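Local atomic coordinates of conserved hypothetical protein (Bacteroides thetaiotaomicron, PDB entry 2FB0), a protein that is of unknown function but belongs to the antibiotic biosynthesis monooxygenase family and may be an oxidoreductase. Residues 9-14 with 51-56; 37-42 with 58-63. One frame throughout, in Å; residues are numbered along the deposited sequence.

Contact 1. Residues 9-14 with 51-56; sequences VFVRVN and DVFMIC
Phe53 lays its ring against Val11 where strands 5-12 and 52-59 run side by side in the antiparallel sheet of a dimeric alpha-beta barrel fold, the clan of this family. The short segments are inclined at 156° between their N-to-C directions. Paired backbone bonds fix the register: Val9 and Ile55 exchange N-H and O in both directions, as do Val11 and Phe53, the shortest from Ile55 N to Val9 O at 2.7 Å.

From CB, the Phe53 side chain turns so that CG lies between the backbone N and the carbonyl carbon (chi1 74°), and the ring comes to rest beside Val11, both side chains pointing the same way. CD1 is shared between Val11 CB and Val13 CG1; CE1 meets Val11 CG1 at 3.4 Å; CZ touches Val11 CG1 and CB; CE2 lies against Val11 CG2. Val11 CB sits over the face of the Phe53 ring, 3.7 Å from its centroid, a CH-pi contact. Val13 CG1 approaches the ring edge. Ala21, Ile22 and Ala25 of helix 18-32 also pack on Phe53, so this face lies against the helix.

On the other face Phe10 and Met54, a selenomethionine, lie alongside each other. Met54 SE comes to 3.8 Å from Phe10 CE1, an oblique Met-aromatic contact, and the second subunit packs here through its Arg6 on Phe10 and its Phe44 on Met54.

Val13 N bonds to Asp51 O, while Asp51 OD1 bonds to a glycerol, probably from the crystallisation liquor. A salt bridge joins Arg12 to Asp51 in one of two modelled Arg12 conformers and is doubtful for the other. In that one conformer the guanidinium and carboxylate planes stand 88° apart, and Arg12 NE reaches the anti side of Asp51 OD2 at 2.8 Å.

Contact 2. Residues 37-42 with 58-63; sequences GCIAYD and TWQNAE. With ACT (acetate ion), chain B.
Thr58 O is gripped by two backbone donors, Ile39 N at 2.8 Å and Ala40 N at 3.2 Å. Two consecutive residues thus face one, which defines a classic beta bulge in the antiparallel pairing of strands 38-46 and 52-59. Thr58 N returns a bond to Ala40 O at 2.8 Å, and Gln60 N closes the end of the pairing on Gly37 O.

On the face of the sheet that carries Cys38 and Trp59, Cys38 packs against the six-membered ring of Trp59. Its CB meets Trp59 CZ3 at 3.5 Å, and SG, anti to the backbone N (chi1 -178°), stands over the same ring, 4.3 Å from the centroid and offset toward the rim. Farther along, Trp59 CZ2 comes to the edge of the Tyr41 ring, 4.1 Å from CD1. Trp59 NE1 bonds to Glu57.

Within the bulge, Ile39 extends CD1 to Gln60 CA (3.5 Å). Tyr41 OH donates to acetate O at 2.8 Å, and His68 NE2 is hydrogen-bonded to the same ion. Although the acetate probably came from the crystallisation liquor, a tyrosine hydroxyl and a histidine nitrogen meeting one anion are consistent with a pocket able to hold a small anion.

From the N terminus, strand 5-12 supplies the first half of contact 1. The chain then passes through helix 18-32 to segment 37-42, the first half of contact 2, before segment 51-56 returns to close contact 1 and segment 58-63 closes contact 2; the two loops therefore cross. Contact 2 belongs to the hairpin of strands 38-46 and 52-59, while contact 1 joins that hairpin to strand 5-12, making strand 52-59 the common member. Their centres are about 19 Å apart, on opposite sides of the chain's centre, yet they touch where Ile55 CG2 packs on Tyr41 CE2 at 3.3 Å.

Contact 1. Residues 9-14 with 51-56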
ATOM      1  N   VAL A   9      -3.429   4.637   3.603  1.00 21.70           N
ATOM      2  CA  VAL A   9      -4.776   5.205   3.609  1.00 22.13           C
ATOM      3  C   VAL A   9      -5.633   4.378   2.666  1.00 22.16           C
ATOM      4  O   VAL A   9      -5.444   4.414   1.451  1.00 21.90           O
ATOM      5  CB  VAL A   9      -4.766   6.694   3.197  1.00 22.72           C
ATOM      6  CG1 VAL A   9      -6.189   7.281   3.248  1.00 22.11           C
ATOM      7  CG2 VAL A   9      -3.827   7.514   4.116  1.00 21.25           C
ATOM      8  N   PHE A  10      -6.532   3.588   3.243  1.00 22.02           N
ATOM      9  CA  PHE A  10      -7.376   2.677   2.476  1.00 23.44           C
ATOM     10  C   PHE A  10      -8.665   3.380   2.110  1.00 23.70           C
ATOM     11  O   PHE A  10      -9.243   4.084   2.932  1.00 24.13           O
ATOM     12  CB  PHE A  10      -7.638   1.396   3.264  1.00 23.34           C
ATOM     13  CG  PHE A  10      -6.371   0.684   3.667  1.00 24.32           C
ATOM     14  CD1 PHE A  10      -5.731  -0.171   2.778  1.00 24.44           C
ATOM     15  CD2 PHE A  10      -5.808   0.899   4.920  1.00 25.29           C
ATOM     16  CE1 PHE A  10      -4.549  -0.813   3.136  1.00 26.14           C
ATOM     17  CE2 PHE A  10      -4.618   0.255   5.294  1.00 26.41           C
ATOM     18  CZ  PHE A  10      -3.989  -0.603   4.389  1.00 24.68           C
ATOM     19  N   VAL A  11      -9.075   3.215   0.858  1.00 24.24           N
ATOM     20  CA  VAL A  11     -10.252   3.890   0.318  1.00 24.36           C
ATOM     21  C   VAL A  11     -11.198   2.849  -0.277  1.00 25.23           C
ATOM     22  O   VAL A  11     -10.787   2.013  -1.104  1.00 24.77           O
ATOM     23  CB  VAL A  11      -9.888   4.948  -0.759  1.00 24.15           C
ATOM     24  CG1 VAL A  11     -11.139   5.715  -1.226  1.00 23.39           C
ATOM     25  CG2 VAL A  11      -8.825   5.941  -0.249  1.00 22.29           C
ATOM     26  N   ARG A  12     -12.454   2.880   0.167  0.62 25.33           N
ATOM     27  CA  ARG A  12     -13.502   2.041  -0.410  0.62 26.08           C
ATOM     28  C   ARG A  12     -14.417   2.947  -1.241  0.62 26.08           C
ATOM     29  O   ARG A  12     -14.902   3.968  -0.748  0.62 25.85           O
ATOM     30  CB  ARG A  12     -14.281   1.302   0.693  0.62 26.59           C
ATOM     31  CG  ARG A  12     -15.099   0.088   0.206  0.62 29.65           C
ATOM     32  CD  ARG A  12     -16.461   0.499  -0.354  0.62 34.26           C
ATOM     33  NE  ARG A  12     -17.065  -0.535  -1.201  0.62 37.74           N
ATOM     34  CZ  ARG A  12     -18.180  -0.378  -1.915  0.62 38.37           C
ATOM     35  NH1 ARG A  12     -18.849   0.775  -1.892  0.62 39.07           N
ATOM     36  NH2 ARG A  12     -18.625  -1.384  -2.659  0.62 38.94           N
ATOM     37  N   VAL A  13     -14.631   2.573  -2.499  1.00 25.97           N
ATOM     38  CA  VAL A  13     -15.380   3.393  -3.452  1.00 26.39           C
ATOM     39  C   VAL A  13     -16.233   2.519  -4.386  1.00 27.48           C
ATOM     40  O   VAL A  13     -15.785   1.445  -4.820  1.00 27.13           O
ATOM     41  CB  VAL A  13     -14.414   4.307  -4.279  1.00 26.53           C
ATOM     42  CG1 VAL A  13     -13.436   3.474  -5.153  1.00 26.33           C
ATOM     43  CG2 VAL A  13     -15.187   5.326  -5.111  1.00 25.06           C
ATOM     44  N   ASN A  14     -17.454   2.975  -4.687  1.00 27.71           N
ATOM     45  CA  ASN A  14     -18.343   2.270  -5.620  1.00 28.17           C
ATOM     46  C   ASN A  14     -17.926   2.469  -7.066  1.00 28.71           C
ATOM     47  O   ASN A  14     -17.055   3.289  -7.352  1.00 28.37           O
ATOM     48  CB  ASN A  14     -19.828   2.653  -5.393  1.00 28.31           C
ATOM     49  CG  ASN A  14     -20.149   4.095  -5.800  1.00 28.20           C
ATOM     50  OD1 ASN A  14     -19.525   4.676  -6.690  1.00 28.65           O
ATOM     51  ND2 ASN A  14     -21.152   4.668  -5.146  1.00 30.19           N
ATOM     52  N   ASP A  51     -13.375  -2.301  -5.650  1.00 27.33           N
ATOM     53  CA  ASP A  51     -13.872  -1.183  -4.840  1.00 27.09           C
ATOM     54  C   ASP A  51     -12.846  -0.669  -3.831  1.00 26.34           C
ATOM     55  O   ASP A  51     -13.152   0.211  -3.041  1.00 25.60           O
ATOM     56  CB  ASP A  51     -15.197  -1.567  -4.137  1.00 27.42           C
ATOM     57  CG  ASP A  51     -15.047  -2.732  -3.163  1.00 30.59           C
ATOM     58  OD1 ASP A  51     -14.098  -3.544  -3.299  1.00 34.94           O
ATOM     59  OD2 ASP A  51     -15.890  -2.854  -2.251  1.00 33.61           O
ATOM     60  N   VAL A  52     -11.629  -1.216  -3.866  1.00 25.16           N
ATOM     61  CA  VAL A  52     -10.600  -0.827  -2.903  1.00 24.35           C
ATOM     62  C   VAL A  52      -9.381  -0.232  -3.607  1.00 23.98           C
ATOM     63  O   VAL A  52      -8.864  -0.803  -4.567  1.00 23.46           O
ATOM     64  CB  VAL A  52     -10.160  -2.005  -1.982  1.00 24.25           C
ATOM     65  CG1 VAL A  52      -9.063  -1.542  -1.003  1.00 24.12           C
ATOM     66  CG2 VAL A  52     -11.341  -2.578  -1.197  1.00 23.82           C
ATOM     67  N   PHE A  53      -8.943   0.936  -3.149  1.00 23.55           N
ATOM     68  CA  PHE A  53      -7.604   1.418  -3.496  1.00 23.81           C
ATOM     69  C   PHE A  53      -6.950   1.983  -2.246  1.00 24.44           C
ATOM     70  O   PHE A  53      -7.588   2.043  -1.201  1.00 23.98           O
ATOM     71  CB  PHE A  53      -7.593   2.371  -4.719  1.00 23.44           C
ATOM     72  CG  PHE A  53      -8.125   3.768  -4.456  1.00 23.92           C
ATOM     73  CD1 PHE A  53      -9.484   4.059  -4.631  1.00 23.90           C
ATOM     74  CD2 PHE A  53      -7.254   4.805  -4.091  1.00 21.46           C
ATOM     75  CE1 PHE A  53      -9.968   5.363  -4.426  1.00 21.87           C
ATOM     76  CE2 PHE A  53      -7.720   6.102  -3.881  1.00 23.48           C
ATOM     77  CZ  PHE A  53      -9.089   6.390  -4.054  1.00 22.41           C
HETATM   78  N   MSE A  54      -5.666   2.326  -2.328  1.00 24.98           N
HETATM   79  CA  MSE A  54      -4.960   2.828  -1.166  1.00 26.91           C
HETATM   80  C   MSE A  54      -3.960   3.891  -1.544  1.00 25.61           C
HETATM   81  O   MSE A  54      -3.499   3.954  -2.688  1.00 26.35           O
HETATM   82  CB  MSE A  54      -4.301   1.695  -0.357  1.00 26.34           C
HETATM   83  CG  MSE A  54      -3.179   0.941  -1.070  1.00 27.75           C
HETATM   84 SE   MSE A  54      -2.154  -0.131   0.214  0.70 34.71          SE
HETATM   85  CE  MSE A  54      -1.497   1.451   1.215  1.00 21.78           C
ATOM     86  N   ILE A  55      -3.673   4.757  -0.583  1.00 24.93           N
ATOM     87  CA  ILE A  55      -2.658   5.778  -0.740  1.00 24.54           C
ATOM     88  C   ILE A  55      -1.551   5.415   0.238  1.00 24.71           C
ATOM     89  O   ILE A  55      -1.802   5.208   1.428  1.00 24.32           O
ATOM     90  CB  ILE A  55      -3.196   7.203  -0.456  1.00 24.90           C
ATOM     91  CG1 ILE A  55      -4.415   7.516  -1.344  1.00 24.39           C
ATOM     92  CG2 ILE A  55      -2.109   8.237  -0.740  1.00 22.81           C
ATOM     93  CD1 ILE A  55      -5.118   8.857  -0.997  1.00 24.70           C
ATOM     94  N   CYS A  56      -0.343   5.266  -0.293  1.00 24.54           N
ATOM     95  CA  CYS A  56       0.835   4.984   0.511  1.00 24.21           C
ATOM     96  C   CYS A  56       1.698   6.239   0.549  1.00 23.67           C
ATOM     97  O   CYS A  56       1.993   6.822  -0.492  1.00 24.08           O
ATOM     98  CB  CYS A  56       1.626   3.825  -0.097  1.00 24.49           C
ATOM     99  SG  CYS A  56       2.863   3.165   1.041  1.00 25.63           S
TER

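Contact 2. Residues 37-42 with 58-63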
ATOM      1  N   GLY A  37       9.135  17.899   2.489  1.00 31.96           N
ATOM      2  CA  GLY A  37       9.113  16.841   3.501  1.00 29.76           C
ATOM      3  C   GLY A  37       8.375  15.573   3.083  1.00 28.00           C
ATOM      4  O   GLY A  37       8.320  14.618   3.842  1.00 27.76           O
ATOM      5  N   CYS A  38       7.815  15.562   1.874  1.00 26.27           N
ATOM      6  CA  CYS A  38       7.170  14.373   1.352  1.00 25.67           C
ATOM      7  C   CYS A  38       8.239  13.479   0.749  1.00 25.43           C
ATOM      8  O   CYS A  38       8.826  13.819  -0.275  1.00 25.49           O
ATOM      9  CB  CYS A  38       6.130  14.714   0.287  1.00 25.18           C
ATOM     10  SG  CYS A  38       5.254  13.255  -0.367  1.00 25.97           S
ATOM     11  N   ILE A  39       8.484  12.343   1.386  1.00 24.52           N
ATOM     12  CA  ILE A  39       9.507  11.412   0.912  1.00 24.01           C
ATOM     13  C   ILE A  39       8.965  10.518  -0.210  1.00 24.07           C
ATOM     14  O   ILE A  39       9.644  10.297  -1.230  1.00 23.89           O
ATOM     15  CB  ILE A  39      10.129  10.647   2.106  1.00 24.40           C
ATOM     16  CG1 ILE A  39      10.997  11.640   2.894  1.00 24.38           C
ATOM     17  CG2 ILE A  39      10.932   9.422   1.631  1.00 23.30           C
ATOM     18  CD1 ILE A  39      11.469  11.157   4.195  1.00 30.63           C
ATOM     19  N   ALA A  40       7.723  10.060  -0.049  1.00 23.16           N
ATOM     20  CA  ALA A  40       7.067   9.224  -1.052  1.00 22.34           C
ATOM     21  C   ALA A  40       5.551   9.380  -0.958  1.00 22.28           C
ATOM     22  O   ALA A  40       5.008   9.668   0.111  1.00 21.82           O
ATOM     23  CB  ALA A  40       7.451   7.753  -0.864  1.00 22.23           C
ATOM     24  N   TYR A  41       4.874   9.180  -2.084  1.00 21.96           N
ATOM     25  CA  TYR A  41       3.440   9.315  -2.121  1.00 21.97           C
ATOM     26  C   TYR A  41       2.984   8.705  -3.426  1.00 21.82           C
ATOM     27  O   TYR A  41       3.474   9.082  -4.482  1.00 21.51           O
ATOM     28  CB  TYR A  41       3.063  10.805  -2.054  1.00 21.91           C
ATOM     29  CG  TYR A  41       1.647  11.101  -1.603  1.00 22.34           C
ATOM     30  CD1 TYR A  41       1.407  11.798  -0.420  1.00 22.56           C
ATOM     31  CD2 TYR A  41       0.548  10.691  -2.367  1.00 22.07           C
ATOM     32  CE1 TYR A  41       0.089  12.104  -0.007  1.00 23.40           C
ATOM     33  CE2 TYR A  41      -0.766  10.984  -1.964  1.00 22.80           C
ATOM     34  CZ  TYR A  41      -0.984  11.683  -0.790  1.00 23.49           C
ATOM     35  OH  TYR A  41      -2.283  11.942  -0.395  1.00 23.31           O
ATOM     36  N   ASP A  42       2.054   7.758  -3.358  1.00 20.97           N
ATOM     37  CA  ASP A  42       1.491   7.183  -4.578  1.00 21.08           C
ATOM     38  C   ASP A  42       0.110   6.602  -4.317  1.00 20.82           C
ATOM     39  O   ASP A  42      -0.228   6.267  -3.187  1.00 20.76           O
ATOM     40  CB  ASP A  42       2.428   6.110  -5.181  1.00 21.58           C
ATOM     41  CG  ASP A  42       2.167   5.857  -6.670  1.00 22.02           C
ATOM     42  OD1 ASP A  42       1.381   6.607  -7.299  1.00 22.22           O
ATOM     43  OD2 ASP A  42       2.766   4.904  -7.230  1.00 22.40           O
ATOM     44  N   THR A  58       5.072   8.434   2.603  1.00 22.28           N
ATOM     45  CA  THR A  58       6.140   8.528   3.583  1.00 21.99           C
ATOM     46  C   THR A  58       6.469   9.994   3.812  1.00 22.67           C
ATOM     47  O   THR A  58       6.716  10.744   2.862  1.00 22.22           O
ATOM     48  CB  THR A  58       7.399   7.774   3.132  1.00 21.67           C
ATOM     49  OG1 THR A  58       7.025   6.453   2.746  1.00 21.26           O
ATOM     50  CG2 THR A  58       8.449   7.713   4.259  1.00 21.07           C
ATOM     51  N   TRP A  59       6.465  10.380   5.083  1.00 23.62           N
ATOM     52  CA  TRP A  59       6.711  11.751   5.496  1.00 24.38           C
ATOM     53  C   TRP A  59       7.987  11.802   6.307  1.00 25.08           C
ATOM     54  O   TRP A  59       8.269  10.891   7.085  1.00 24.68           O
ATOM     55  CB  TRP A  59       5.510  12.319   6.274  1.00 24.07           C
ATOM     56  CG  TRP A  59       4.371  12.496   5.328  1.00 25.06           C
ATOM     57  CD1 TRP A  59       3.366  11.602   5.068  1.00 24.19           C
ATOM     58  CD2 TRP A  59       4.181  13.588   4.428  1.00 24.37           C
ATOM     59  NE1 TRP A  59       2.548  12.089   4.069  1.00 24.17           N
ATOM     60  CE2 TRP A  59       3.029  13.306   3.662  1.00 24.68           C
ATOM     61  CE3 TRP A  59       4.873  14.790   4.199  1.00 25.32           C
ATOM     62  CZ2 TRP A  59       2.544  14.184   2.693  1.00 24.35           C
ATOM     63  CZ3 TRP A  59       4.391  15.659   3.234  1.00 24.33           C
ATOM     64  CH2 TRP A  59       3.243  15.348   2.488  1.00 25.03           C
ATOM     65  N   GLN A  60       8.769  12.860   6.096  1.00 26.33           N
ATOM     66  CA  GLN A  60      10.064  12.989   6.766  1.00 26.98           C
ATOM     67  C   GLN A  60       9.949  12.956   8.278  1.00 27.39           C
ATOM     68  O   GLN A  60      10.793  12.376   8.961  1.00 27.36           O
ATOM     69  CB  GLN A  60      10.786  14.271   6.337  1.00 27.30           C
ATOM     70  CG  GLN A  60      12.249  14.272   6.799  1.00 28.19           C
ATOM     71  CD  GLN A  60      13.021  15.480   6.331  1.00 31.48           C
ATOM     72  OE1 GLN A  60      12.834  15.961   5.207  1.00 32.38           O
ATOM     73  NE2 GLN A  60      13.891  15.989   7.200  1.00 30.06           N
ATOM     74  N   ASN A  61       8.902  13.597   8.790  1.00 28.04           N
ATOM     75  CA  ASN A  61       8.639  13.662  10.218  1.00 28.73           C
ATOM     76  C   ASN A  61       7.215  14.154  10.469  1.00 29.20           C
ATOM     77  O   ASN A  61       6.471  14.486   9.522  1.00 28.11           O
ATOM     78  CB  ASN A  61       9.657  14.584  10.924  1.00 28.99           C
ATOM     79  CG  ASN A  61       9.730  15.960  10.295  1.00 28.95           C
ATOM     80  OD1 ASN A  61       8.734  16.680  10.241  1.00 29.92           O
ATOM     81  ND2 ASN A  61      10.913  16.334   9.806  1.00 29.06           N
ATOM     82  N   ALA A  62       6.853  14.198  11.746  1.00 29.93           N
ATOM     83  CA  ALA A  62       5.514  14.610  12.179  1.00 31.09           C
ATOM     84  C   ALA A  62       5.168  16.042  11.805  1.00 31.77           C
ATOM     85  O   ALA A  62       4.002  16.348  11.520  1.00 32.01           O
ATOM     86  CB  ALA A  62       5.346  14.390  13.695  1.00 31.09           C
ATOM     87  N   GLU A  63       6.166  16.925  11.795  1.00 32.34           N
ATOM     88  CA  GLU A  63       5.885  18.327  11.517  1.00 32.86           C
ATOM     89  C   GLU A  63       5.646  18.665  10.049  1.00 31.70           C
ATOM     90  O   GLU A  63       4.783  19.487   9.747  1.00 31.33           O
ATOM     91  CB  GLU A  63       6.890  19.264  12.197  1.00 33.96           C
ATOM     92  CG  GLU A  63       6.610  19.386  13.724  1.00 39.32           C
ATOM     93  CD  GLU A  63       5.096  19.479  14.086  1.00 46.27           C
ATOM     94  OE1 GLU A  63       4.452  20.536  13.814  1.00 48.13           O
ATOM     95  OE2 GLU A  63       4.553  18.489  14.656  1.00 47.99           O
TER
HETATM   96  C   ACT B 901      -2.860  12.403   3.140  1.00 36.25           C
HETATM   97  O   ACT B 901      -2.499  13.082   2.147  1.00 35.43           O
HETATM   98  OXT ACT B 901      -2.294  12.637   4.241  1.00 37.71           O
HETATM   99  CH3 ACT B 901      -3.933  11.376   3.038  1.00 36.02           C